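DUF1460 domain-containing protein (Legionella pneumophila subsp. pneumophila, PDB 2IM9) is of unknown function but belongs to an N-acetylmuramoyl-L-alanine amidase-like family of the papain-like peptidase clan, consistent with a role in cleaving amide bonds of cell-wall peptidoglycan. Local coordinates at residues A[137-142]-A[174-179]; A[158-161]-A[165-168]; A[217-222]-A[248-253]; A[231-236]-A[295-300]; A[253-256]-A[262-265]. One frame throughout, in Å; residues are numbered along the deposited sequence.

Contact 1 comes first along the chain, joining helix 137-147 to the end of strand 168-175 and the start of helix 176-181. Contact 2, at the neck of the surface loop leading into that strand, is nested inside the loop closed by contact 1. After both, contact 3 packs strand 214-223 against strand 246-254, its segments alternating with those of contact 4, which brings the start of helix 235-238 to helix 296-303. Contact 5 begins at Asn253, where contact 3 ends, and lies within the loop of contact 4. Strands of one antiparallel sheet link contacts 1, 3 and 5: Asp265 of contact 5 hydrogen-bonds Ser138 of contact 1 and, through its backbone, Arg251 of contact 3.

Contact 1: residues A[137-142]-A[174-179]; sequences TSIDWN and INKPQW
Ile139 of the helix and Ile174 at the end of the strand run antiparallel to one another, side against side. CD1 of Ile139 comes 3.7 Å from CG2 of Ile174, while CG1 and CG2 of Ile139 both lie near CG1 of Ile174. The first torsion of Ile139 sets CG1 between its backbone N and carbonyl carbon (chi1 58°), and from there CD1 also reaches Lys176, whose CE meets it tip to tip at 3.7 Å. Beyond CG the lysine chain is fully extended, and this carries NZ past the isoleucine to Asp140. There NZ bonds to OD1 at 2.7 Å, on the lone pair facing the other carboxylate oxygen, and forms a salt bridge. A water joins the same two groups, donating to Asp140 OD2 at 2.7 Å and accepting from Lys176 NZ at 3.2 Å. OD2 also takes the backbone N-H of Phe136, so both carboxylate oxygens are engaged. Just before Lys176, Asn175 is the N-cap of helix 176-181, its OD1 accepting from Gln178 N at 3.0 Å. Helix 137-147 lies on the antiparallel sheet, Ser138 touching Val219 and Ile266, and the contact joins its start to a strand-to-helix junction.

Contact 2: residues A[158-161]-A[165-168]; sequences IRNE and PVAL
Arg159 lays the aliphatic part of its side chain along the ring of Pro165. Its CG is 3.8 Å from Pro165 N, and its CD is 4.0 Å from Pro165 CD. The proline meets methylene carbons, and the bend at chi3 (-67°) turns the guanidinium away from it. One residue further on, Asn160 meets Val166: CB of the asparagine lies 4.0 Å from CG1 of the valine, and its ND2 is only slightly farther from the same methyl. The OD1 of Asn160 accepts from the backbone N of Gln164, and more weakly from that of Lys162, within the loop. The other methyl of Val166, CG2, approaches the carbonyl oxygen of Ile158 at 3.9 Å. A water spans the two backbones here; it lies 2.7 Å from Ile158 O and accepts from Val166 N at 2.8 Å. Outside the pair, Ile158 and Val166 both rest on Ile222 of strand 214-223 and on Leu237 of helix 235-238, which gives the turn an apolar underside, while Arg159 and Asn160 lie toward the surface. The contact is the neck of a short surface loop, water-bridged between its two limbs, that leads into strand 168-175 of the antiparallel sheet.

Contact 3: residues A[217-222]-A[248-253]; sequences SNVPYI and EIIRPN
Tyr221 runs from Ile250 at its base to Pro252 at its tip. Its CB sits 3.8 Å from CG1 of Ile250 and 3.9 Å from CB of the same residue. The first torsion puts CG between the backbone N and the carbonyl carbon (chi1 71°), which sends the ring along the second segment. At the root of the ring, CG and CD2 each lie 4.0 Å from CG2 of Ile250, a methyl that approaches obliquely. Farther out, CE2 and CZ come to CG of Pro252, the latter at 3.7 Å, and OH ends 3.6 Å from that same ring carbon; the two side chains stand at about a right angle. The carbonyl oxygen of Val219 lies at the edge of the tyrosine ring, in its plane. The segments lie on strands 214-223 and 246-254 of one antiparallel sheet that is branched or curled, and both strands border strand 311-317. Val219, two residues before Tyr221 and also directed at the other segment, places CG1 3.8 Å from CD1 of Ile250. Ile250 therefore packs against both, with its CD1 on the valine and its CG1 and CG2 on the tyrosine. It also touches Ile266 of strand 264-275. At Pro252 the chain turns a corner, and the pyrrolidine ring is what the tyrosine tip encounters there.

Contact 4: residues A[231-236]-A[295-300]; sequences NKPNLH and SLIDYL
Two helix starts meet here at the protein surface: the residues leading into helix 235-238 and the first turn of helix 296-303, which follows strand 290-295 directly. Pro233 and Ile297 make the closest approach. CG2 of the isoleucine comes 3.5 Å from CG of the proline and 3.8 Å from its CB, with the two side chains crossing at about a right angle. The branches of Ile297 divide the work. Its CG2 is anti to the backbone N and takes the proline, whereas CG1, anti to the carbonyl carbon (chi1 -67°), carries CD1 toward Leu235. That methyl ends 4.0 Å from CD2 of the leucine, again with the side chains nearly perpendicular. Each helix has a side-chain N-cap. In the second segment Ser295 holds the position, and its OG receives the N-H of Asp298 at 3.1 Å in a nearly straight bond of 172°. In the first, Asn234, sitting between the two touching residues Pro233 and Leu235, accepts from Leu237 N through OD1. Phe238 of the shorter helix extends the apolar patch inward, touching Ile297 together with Leu296 and Leu300. Farther along the second segment, Leu300 packs on Ile249 of strand 246-254.

Contact 5: residues A[253-256]-A[262-265]; sequences NWDL and TELD
Chi1 near trans in Trp254 (-155°) and Leu264 (-162°) carries both side chains out in a common direction, flank to flank. CZ3 of the indole comes 3.8 Å from CD2 of the leucine, which approaches obliquely, and CE3 is equally near Leu264 CB. Leu256 adds a third group: its CD1 sits over the centre of one face of the indole, 3.6 Å above the plane, and reaches CD2 of Leu264 at 4.1 Å. The aromatic ring is thus covered on one face by Leu256 and approached obliquely by Leu264. The backbones are joined by Leu264 N, which donates to Trp254 O at 3.1 Å with an N-H...O angle of 166°, the donor almost in line with the C=O bond. The same oxygen receives a CA-H...O contact from Glu263 CA at 3.5 Å. Away from this cluster, Glu263 OE2 forms a salt bridge with the Arg257 guanidinium, while Asp255 OD1 accepts from the backbone N of that residue, in the short helical connection between the segments. Arg251 makes a cation-pi contact with the indole of Trp254. The contact therefore divides its chemistry, with an apolar trio beside a straight backbone bond, and two carboxylates whose Asp255 OD2 and Glu263 OE2 lie 4.8 Å apart, a repulsion that the charge of Arg257 would probably offset in part.

Contact 1: residues A[137-142]-A[174-179]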
# COMPACT_ATOMS: atom_id res chain seq x y z
N THR A 137 2.26 2.53 -6.41
CA THR A 137 2.02 3.28 -5.18
C THR A 137 2.05 4.79 -5.37
O THR A 137 1.24 5.52 -4.76
CB THR A 137 2.96 2.79 -4.07
OG1 THR A 137 2.79 1.37 -3.96
CG2 THR A 137 2.59 3.43 -2.73
N SER A 138 2.97 5.28 -6.20
CA SER A 138 3.08 6.74 -6.35
C SER A 138 2.03 7.28 -7.32
O SER A 138 1.09 7.98 -6.91
CB SER A 138 4.49 7.15 -6.76
OG SER A 138 4.88 6.55 -7.98
N ILE A 139 2.17 6.94 -8.60
CA ILE A 139 1.39 7.62 -9.63
C ILE A 139 -0.06 7.16 -9.71
O ILE A 139 -0.91 7.86 -10.29
CB ILE A 139 2.09 7.52 -11.01
CG1 ILE A 139 2.30 6.07 -11.40
CG2 ILE A 139 3.43 8.26 -10.98
CD1 ILE A 139 1.76 5.75 -12.75
N ASP A 140 -0.35 5.99 -9.15
CA ASP A 140 -1.73 5.52 -9.04
C ASP A 140 -2.29 5.74 -7.64
O ASP A 140 -3.19 6.55 -7.43
CB ASP A 140 -1.85 4.03 -9.38
CG ASP A 140 -1.50 3.71 -10.82
OD1 ASP A 140 -1.78 4.52 -11.73
OD2 ASP A 140 -0.98 2.60 -11.03
N TRP A 141 -1.77 5.00 -6.66
CA TRP A 141 -2.42 4.92 -5.35
C TRP A 141 -2.35 6.23 -4.59
O TRP A 141 -3.40 6.76 -4.17
CB TRP A 141 -1.80 3.78 -4.52
CG TRP A 141 -2.59 3.39 -3.29
CD1 TRP A 141 -3.71 2.59 -3.25
CD2 TRP A 141 -2.29 3.72 -1.92
NE1 TRP A 141 -4.14 2.44 -1.95
CE2 TRP A 141 -3.30 3.13 -1.12
CE3 TRP A 141 -1.30 4.49 -1.31
CZ2 TRP A 141 -3.32 3.26 0.28
CZ3 TRP A 141 -1.32 4.62 0.08
CH2 TRP A 141 -2.32 4.00 0.86
N ASN A 142 -1.13 6.74 -4.38
CA ASN A 142 -1.00 8.04 -3.71
C ASN A 142 -1.81 9.11 -4.47
O ASN A 142 -2.59 9.85 -3.87
CB ASN A 142 0.46 8.49 -3.66
CG ASN A 142 1.28 7.75 -2.63
OD1 ASN A 142 0.78 6.94 -1.85
ND2 ASN A 142 2.57 8.06 -2.60
N ILE A 174 7.57 6.29 -14.72
CA ILE A 174 6.74 5.07 -14.70
C ILE A 174 6.14 4.91 -16.07
O ILE A 174 5.24 5.65 -16.47
CB ILE A 174 5.58 5.12 -13.66
CG1 ILE A 174 6.07 5.52 -12.25
CG2 ILE A 174 4.82 3.79 -13.65
CD1 ILE A 174 7.00 4.53 -11.59
N ASN A 175 6.65 3.92 -16.80
CA ASN A 175 6.26 3.70 -18.19
C ASN A 175 5.31 2.50 -18.20
O ASN A 175 5.77 1.35 -18.22
CB ASN A 175 7.53 3.41 -19.01
CG ASN A 175 7.27 3.28 -20.51
OD1 ASN A 175 6.23 2.78 -20.92
ND2 ASN A 175 8.25 3.70 -21.33
N LYS A 176 4.00 2.76 -18.15
CA LYS A 176 3.04 1.65 -18.08
C LYS A 176 3.11 0.71 -19.29
O LYS A 176 3.15 -0.52 -19.12
CB LYS A 176 1.62 2.15 -17.83
CG LYS A 176 1.40 2.57 -16.40
CD LYS A 176 -0.08 2.82 -16.10
CE LYS A 176 -0.23 3.31 -14.67
NZ LYS A 176 -1.63 3.75 -14.34
N PRO A 177 3.15 1.27 -20.53
CA PRO A 177 3.23 0.32 -21.66
C PRO A 177 4.45 -0.60 -21.61
O PRO A 177 4.32 -1.79 -21.94
CB PRO A 177 3.26 1.24 -22.89
CG PRO A 177 2.53 2.48 -22.43
CD PRO A 177 3.04 2.66 -21.00
N GLN A 178 5.60 -0.10 -21.18
CA GLN A 178 6.77 -0.98 -21.07
C GLN A 178 6.63 -1.99 -19.92
O GLN A 178 7.08 -3.16 -20.00
CB GLN A 178 8.06 -0.17 -20.94
CG GLN A 178 9.31 -1.02 -21.20
CD GLN A 178 9.32 -1.61 -22.62
OE1 GLN A 178 9.02 -2.78 -22.79
NE2 GLN A 178 9.62 -0.79 -23.61
N TRP A 179 5.99 -1.57 -18.83
CA TRP A 179 5.73 -2.49 -17.73
C TRP A 179 4.81 -3.62 -18.22
O TRP A 179 5.06 -4.80 -17.94
CB TRP A 179 5.09 -1.71 -16.58
CG TRP A 179 4.75 -2.51 -15.35
CD1 TRP A 179 5.63 -3.07 -14.45
CD2 TRP A 179 3.44 -2.77 -14.84
NE1 TRP A 179 4.93 -3.68 -13.42
CE2 TRP A 179 3.58 -3.52 -13.64
CE3 TRP A 179 2.15 -2.44 -15.29
CZ2 TRP A 179 2.48 -3.95 -12.88
CZ3 TRP A 179 1.04 -2.88 -14.53
CH2 TRP A 179 1.22 -3.63 -13.34
O HOH W 1 -2.26 1.05 -12.82

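Contact 2: residues A[158-161]-A[165-168]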
# COMPACT_ATOMS: atom_id res chain seq x y z
N ILE A 158 7.42 17.60 8.37
CA ILE A 158 8.29 17.05 9.39
C ILE A 158 9.60 17.83 9.29
O ILE A 158 10.41 17.58 8.40
CB ILE A 158 8.46 15.53 9.24
CG1 ILE A 158 7.10 14.86 9.50
CG2 ILE A 158 9.52 15.00 10.22
CD1 ILE A 158 6.97 13.53 8.93
N ARG A 159 9.78 18.78 10.20
CA ARG A 159 10.82 19.79 10.05
C ARG A 159 11.90 19.67 11.14
O ARG A 159 11.66 19.10 12.20
CB ARG A 159 10.16 21.18 10.07
CG ARG A 159 9.00 21.28 9.07
CD ARG A 159 8.53 22.73 8.86
NE ARG A 159 7.90 23.28 10.06
CZ ARG A 159 7.37 24.50 10.13
NH1 ARG A 159 7.38 25.30 9.07
NH2 ARG A 159 6.82 24.91 11.27
N ASN A 160 13.09 20.21 10.86
CA ASN A 160 14.15 20.19 11.86
C ASN A 160 13.88 21.22 12.98
O ASN A 160 12.86 21.90 12.99
CB ASN A 160 15.53 20.45 11.23
CG ASN A 160 15.64 21.83 10.56
OD1 ASN A 160 14.85 22.76 10.81
ND2 ASN A 160 16.61 21.95 9.67
N GLU A 161 14.84 21.37 13.88
CA GLU A 161 14.67 22.30 15.01
C GLU A 161 14.67 23.77 14.64
O GLU A 161 14.30 24.61 15.46
CB GLU A 161 15.71 22.00 16.08
CG GLU A 161 15.46 20.67 16.79
CD GLU A 161 16.72 20.11 17.41
OE1 GLU A 161 17.75 20.08 16.71
OE2 GLU A 161 16.70 19.68 18.59
N PRO A 165 11.74 22.29 6.60
CA PRO A 165 11.67 20.91 6.13
C PRO A 165 13.05 20.35 5.78
O PRO A 165 13.99 21.11 5.48
CB PRO A 165 10.82 21.01 4.84
CG PRO A 165 10.04 22.27 5.00
CD PRO A 165 10.96 23.20 5.75
N VAL A 166 13.17 19.04 5.83
CA VAL A 166 14.40 18.35 5.46
C VAL A 166 14.15 17.43 4.25
O VAL A 166 15.08 16.75 3.78
CB VAL A 166 14.96 17.53 6.63
CG1 VAL A 166 15.36 18.47 7.78
CG2 VAL A 166 13.94 16.53 7.11
N ALA A 167 12.92 17.43 3.74
CA ALA A 167 12.53 16.51 2.66
C ALA A 167 13.14 16.84 1.31
O ALA A 167 13.45 18.01 1.02
CB ALA A 167 11.02 16.42 2.54
N LEU A 168 13.27 15.80 0.49
CA LEU A 168 13.77 15.87 -0.88
C LEU A 168 12.72 15.24 -1.80
O LEU A 168 11.71 14.74 -1.33
CB LEU A 168 15.08 15.08 -1.00
CG LEU A 168 16.20 15.55 -0.05
CD1 LEU A 168 17.37 14.56 -0.03
CD2 LEU A 168 16.64 16.97 -0.43
O HOH W 2 10.65 17.81 5.73

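Contact 3: residues A[217-222]-A[248-253]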
# COMPACT_ATOMS: atom_id res chain seq x y z
N SER A 217 6.97 10.39 -11.49
CA SER A 217 6.49 10.60 -10.13
C SER A 217 7.19 11.80 -9.49
O SER A 217 8.22 12.28 -9.99
CB SER A 217 6.69 9.34 -9.29
OG SER A 217 8.06 9.12 -9.04
N ASN A 218 6.61 12.29 -8.40
CA ASN A 218 7.22 13.36 -7.62
C ASN A 218 6.90 13.07 -6.15
O ASN A 218 5.86 13.49 -5.60
CB ASN A 218 6.72 14.75 -8.05
CG ASN A 218 7.71 15.87 -7.73
OD1 ASN A 218 8.93 15.67 -7.75
ND2 ASN A 218 7.19 17.07 -7.50
N VAL A 219 7.78 12.30 -5.52
CA VAL A 219 7.47 11.72 -4.22
C VAL A 219 8.36 12.35 -3.16
O VAL A 219 9.56 12.09 -3.13
CB VAL A 219 7.72 10.20 -4.20
CG1 VAL A 219 7.38 9.62 -2.81
CG2 VAL A 219 6.89 9.51 -5.33
N PRO A 220 7.75 13.16 -2.25
CA PRO A 220 8.59 13.70 -1.18
C PRO A 220 9.13 12.59 -0.29
O PRO A 220 8.45 11.57 -0.07
CB PRO A 220 7.62 14.59 -0.40
CG PRO A 220 6.54 14.94 -1.40
CD PRO A 220 6.36 13.65 -2.16
N TYR A 221 10.34 12.77 0.22
CA TYR A 221 10.85 11.81 1.22
C TYR A 221 11.80 12.49 2.18
O TYR A 221 12.52 13.44 1.81
CB TYR A 221 11.50 10.56 0.58
CG TYR A 221 12.84 10.81 -0.09
CD1 TYR A 221 14.04 10.49 0.56
CD2 TYR A 221 12.92 11.33 -1.39
CE1 TYR A 221 15.29 10.70 -0.06
CE2 TYR A 221 14.18 11.57 -2.00
CZ TYR A 221 15.34 11.24 -1.34
OH TYR A 221 16.57 11.45 -1.95
N ILE A 222 11.76 12.02 3.43
CA ILE A 222 12.73 12.45 4.43
C ILE A 222 13.91 11.52 4.28
O ILE A 222 13.77 10.30 4.43
CB ILE A 222 12.17 12.31 5.84
CG1 ILE A 222 10.90 13.14 6.01
CG2 ILE A 222 13.20 12.81 6.88
CD1 ILE A 222 10.20 12.84 7.31
N GLU A 248 5.76 5.01 3.57
CA GLU A 248 6.26 4.37 2.34
C GLU A 248 7.78 4.43 2.26
O GLU A 248 8.40 5.45 2.59
CB GLU A 248 5.64 5.02 1.10
CG GLU A 248 4.13 4.82 1.03
CD GLU A 248 3.41 5.70 0.01
OE1 GLU A 248 4.06 6.57 -0.62
OE2 GLU A 248 2.19 5.49 -0.16
N ILE A 249 8.38 3.33 1.81
CA ILE A 249 9.83 3.24 1.74
C ILE A 249 10.27 3.65 0.33
O ILE A 249 9.81 3.05 -0.64
CB ILE A 249 10.31 1.80 2.07
CG1 ILE A 249 9.82 1.34 3.46
CG2 ILE A 249 11.83 1.70 1.90
CD1 ILE A 249 10.15 2.29 4.62
N ILE A 250 11.17 4.64 0.24
CA ILE A 250 11.45 5.33 -1.02
C ILE A 250 12.83 5.01 -1.58
O ILE A 250 13.83 5.09 -0.85
CB ILE A 250 11.31 6.88 -0.84
CG1 ILE A 250 9.94 7.23 -0.20
CG2 ILE A 250 11.53 7.62 -2.17
CD1 ILE A 250 8.72 6.66 -0.93
N ARG A 251 12.86 4.66 -2.86
CA ARG A 251 14.09 4.38 -3.58
C ARG A 251 14.13 5.31 -4.79
O ARG A 251 13.57 4.98 -5.85
CB ARG A 251 14.11 2.91 -4.00
CG ARG A 251 14.03 1.93 -2.84
CD ARG A 251 14.41 0.54 -3.25
NE ARG A 251 13.95 -0.45 -2.29
CZ ARG A 251 14.56 -1.61 -2.10
NH1 ARG A 251 15.66 -1.91 -2.79
NH2 ARG A 251 14.07 -2.48 -1.22
N PRO A 252 14.79 6.49 -4.65
CA PRO A 252 14.75 7.55 -5.67
C PRO A 252 15.37 7.16 -6.99
O PRO A 252 14.94 7.68 -8.03
CB PRO A 252 15.59 8.68 -5.05
CG PRO A 252 15.67 8.37 -3.61
CD PRO A 252 15.57 6.88 -3.46
N ASN A 253 16.36 6.29 -6.99
CA ASN A 253 17.05 6.01 -8.24
C ASN A 253 17.11 4.51 -8.44
O ASN A 253 18.18 3.88 -8.25
CB ASN A 253 18.42 6.70 -8.29
CG ASN A 253 18.31 8.22 -8.47
OD1 ASN A 253 18.62 8.99 -7.56
ND2 ASN A 253 17.83 8.65 -9.64

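Contact 4: residues A[231-236]-A[295-300]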
# COMPACT_ATOMS: atom_id res chain seq x y z
N ASN A 231 25.00 9.88 12.57
CA ASN A 231 24.91 8.42 12.81
C ASN A 231 24.13 8.07 14.08
O ASN A 231 24.41 7.07 14.74
CB ASN A 231 26.32 7.78 12.83
CG ASN A 231 26.30 6.28 12.48
OD1 ASN A 231 25.64 5.86 11.52
ND2 ASN A 231 27.04 5.49 13.24
N LYS A 232 23.15 8.90 14.42
CA LYS A 232 22.24 8.61 15.52
C LYS A 232 20.81 8.95 15.08
O LYS A 232 20.63 9.80 14.22
CB LYS A 232 22.65 9.36 16.79
CG LYS A 232 22.48 10.87 16.79
CD LYS A 232 23.06 11.44 18.09
CE LYS A 232 22.83 12.95 18.23
NZ LYS A 232 23.39 13.49 19.52
N PRO A 233 19.81 8.27 15.64
CA PRO A 233 18.43 8.56 15.27
C PRO A 233 18.06 10.00 15.63
O PRO A 233 18.34 10.46 16.76
CB PRO A 233 17.62 7.58 16.13
CG PRO A 233 18.61 6.46 16.42
CD PRO A 233 19.88 7.19 16.64
N ASN A 234 17.45 10.72 14.68
CA ASN A 234 17.04 12.09 14.93
C ASN A 234 15.68 12.07 15.60
O ASN A 234 14.63 12.01 14.95
CB ASN A 234 17.00 12.91 13.63
CG ASN A 234 16.91 14.40 13.89
OD1 ASN A 234 16.00 14.87 14.57
ND2 ASN A 234 17.87 15.15 13.35
N LEU A 235 15.70 12.09 16.92
CA LEU A 235 14.45 11.91 17.66
C LEU A 235 13.45 13.04 17.43
O LEU A 235 12.24 12.80 17.50
CB LEU A 235 14.72 11.69 19.14
CG LEU A 235 15.70 10.54 19.42
CD1 LEU A 235 15.92 10.41 20.92
CD2 LEU A 235 15.25 9.21 18.84
N HIS A 236 13.95 14.24 17.14
CA HIS A 236 13.06 15.35 16.82
C HIS A 236 12.23 15.07 15.57
O HIS A 236 11.02 15.34 15.55
CB HIS A 236 13.82 16.67 16.65
CG HIS A 236 12.91 17.85 16.43
ND1 HIS A 236 12.13 18.38 17.44
CD2 HIS A 236 12.64 18.57 15.32
CE1 HIS A 236 11.43 19.39 16.96
NE2 HIS A 236 11.71 19.52 15.68
N SER A 295 10.43 -2.06 15.44
CA SER A 295 10.87 -0.70 15.73
C SER A 295 11.16 0.05 14.43
O SER A 295 11.94 -0.44 13.61
CB SER A 295 12.14 -0.70 16.58
OG SER A 295 12.82 0.55 16.46
N LEU A 296 10.53 1.22 14.22
CA LEU A 296 10.75 1.94 12.95
C LEU A 296 12.20 2.43 12.87
O LEU A 296 12.84 2.33 11.83
CB LEU A 296 9.76 3.09 12.74
CG LEU A 296 10.03 3.91 11.47
CD1 LEU A 296 9.71 3.12 10.16
CD2 LEU A 296 9.34 5.28 11.46
N ILE A 297 12.73 2.94 13.98
CA ILE A 297 14.13 3.38 14.01
C ILE A 297 15.08 2.24 13.64
O ILE A 297 15.92 2.39 12.76
CB ILE A 297 14.50 4.03 15.38
CG1 ILE A 297 13.74 5.35 15.55
CG2 ILE A 297 16.02 4.24 15.48
CD1 ILE A 297 13.81 5.93 16.96
N ASP A 298 14.94 1.08 14.28
CA ASP A 298 15.78 -0.08 13.97
C ASP A 298 15.63 -0.56 12.53
O ASP A 298 16.61 -0.89 11.88
CB ASP A 298 15.48 -1.24 14.92
CG ASP A 298 15.87 -0.94 16.35
OD1 ASP A 298 16.58 0.08 16.59
OD2 ASP A 298 15.47 -1.75 17.23
N TYR A 299 14.39 -0.60 12.05
CA TYR A 299 14.09 -1.03 10.68
C TYR A 299 14.84 -0.14 9.67
O TYR A 299 15.50 -0.63 8.74
CB TYR A 299 12.58 -0.98 10.45
CG TYR A 299 12.16 -1.36 9.05
CD1 TYR A 299 11.94 -2.70 8.72
CD2 TYR A 299 12.01 -0.39 8.07
CE1 TYR A 299 11.56 -3.06 7.43
CE2 TYR A 299 11.66 -0.73 6.77
CZ TYR A 299 11.43 -2.06 6.46
OH TYR A 299 11.07 -2.38 5.17
N LEU A 300 14.71 1.17 9.84
CA LEU A 300 15.33 2.11 8.92
C LEU A 300 16.84 2.12 9.06
O LEU A 300 17.55 2.30 8.08
CB LEU A 300 14.75 3.52 9.10
CG LEU A 300 13.25 3.63 8.76
CD1 LEU A 300 12.75 5.04 8.99
CD2 LEU A 300 12.96 3.20 7.33

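Contact 5: residues A[253-256]-A[262-265]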
# COMPACT_ATOMS: atom_id res chain seq x y z
N ASN A 253 16.36 6.29 -6.99
CA ASN A 253 17.05 6.01 -8.24
C ASN A 253 17.11 4.51 -8.44
O ASN A 253 18.18 3.88 -8.25
CB ASN A 253 18.42 6.70 -8.29
CG ASN A 253 18.31 8.22 -8.47
OD1 ASN A 253 18.62 8.99 -7.56
ND2 ASN A 253 17.83 8.65 -9.64
N TRP A 254 15.94 3.96 -8.77
CA TRP A 254 15.72 2.51 -8.76
C TRP A 254 15.38 2.02 -10.15
O TRP A 254 14.23 2.02 -10.57
CB TRP A 254 14.63 2.12 -7.76
CG TRP A 254 14.76 0.70 -7.27
CD1 TRP A 254 15.89 -0.09 -7.27
CD2 TRP A 254 13.72 -0.11 -6.68
NE1 TRP A 254 15.62 -1.32 -6.74
CE2 TRP A 254 14.30 -1.36 -6.35
CE3 TRP A 254 12.37 0.11 -6.41
CZ2 TRP A 254 13.56 -2.39 -5.77
CZ3 TRP A 254 11.63 -0.92 -5.82
CH2 TRP A 254 12.23 -2.16 -5.50
N ASP A 255 16.41 1.59 -10.87
CA ASP A 255 16.24 1.32 -12.30
C ASP A 255 15.90 -0.15 -12.50
O ASP A 255 16.78 -1.01 -12.58
CB ASP A 255 17.47 1.77 -13.11
CG ASP A 255 17.21 1.78 -14.63
OD1 ASP A 255 16.23 1.14 -15.08
OD2 ASP A 255 18.00 2.41 -15.38
N LEU A 256 14.60 -0.43 -12.56
CA LEU A 256 14.13 -1.80 -12.77
C LEU A 256 13.66 -2.01 -14.20
O LEU A 256 12.86 -2.91 -14.47
CB LEU A 256 13.02 -2.16 -11.76
CG LEU A 256 13.39 -2.07 -10.27
CD1 LEU A 256 12.22 -2.49 -9.40
CD2 LEU A 256 14.61 -2.94 -9.96
N THR A 262 10.20 -0.95 -16.12
CA THR A 262 10.07 0.43 -15.71
C THR A 262 10.96 0.77 -14.51
O THR A 262 11.30 -0.10 -13.72
CB THR A 262 8.60 0.80 -15.38
OG1 THR A 262 8.50 2.21 -15.13
CG2 THR A 262 8.07 0.01 -14.18
N GLU A 263 11.38 2.04 -14.44
CA GLU A 263 11.90 2.59 -13.18
C GLU A 263 10.81 2.51 -12.13
O GLU A 263 9.62 2.50 -12.46
CB GLU A 263 12.29 4.05 -13.35
CG GLU A 263 13.41 4.28 -14.32
CD GLU A 263 13.83 5.74 -14.37
OE1 GLU A 263 13.17 6.62 -13.74
OE2 GLU A 263 14.87 6.00 -15.04
N LEU A 264 11.22 2.49 -10.87
CA LEU A 264 10.27 2.49 -9.78
C LEU A 264 10.78 3.36 -8.63
O LEU A 264 11.98 3.70 -8.57
CB LEU A 264 10.03 1.05 -9.30
CG LEU A 264 8.77 0.78 -8.45
CD1 LEU A 264 7.48 1.34 -9.10
CD2 LEU A 264 8.67 -0.72 -8.24
N ASP A 265 9.87 3.74 -7.74
CA ASP A 265 10.21 4.70 -6.68
C ASP A 265 9.92 4.24 -5.25
O ASP A 265 10.51 4.77 -4.30
CB ASP A 265 9.49 6.04 -6.93
CG ASP A 265 8.02 5.86 -7.36
OD1 ASP A 265 7.48 4.72 -7.28
OD2 ASP A 265 7.41 6.87 -7.79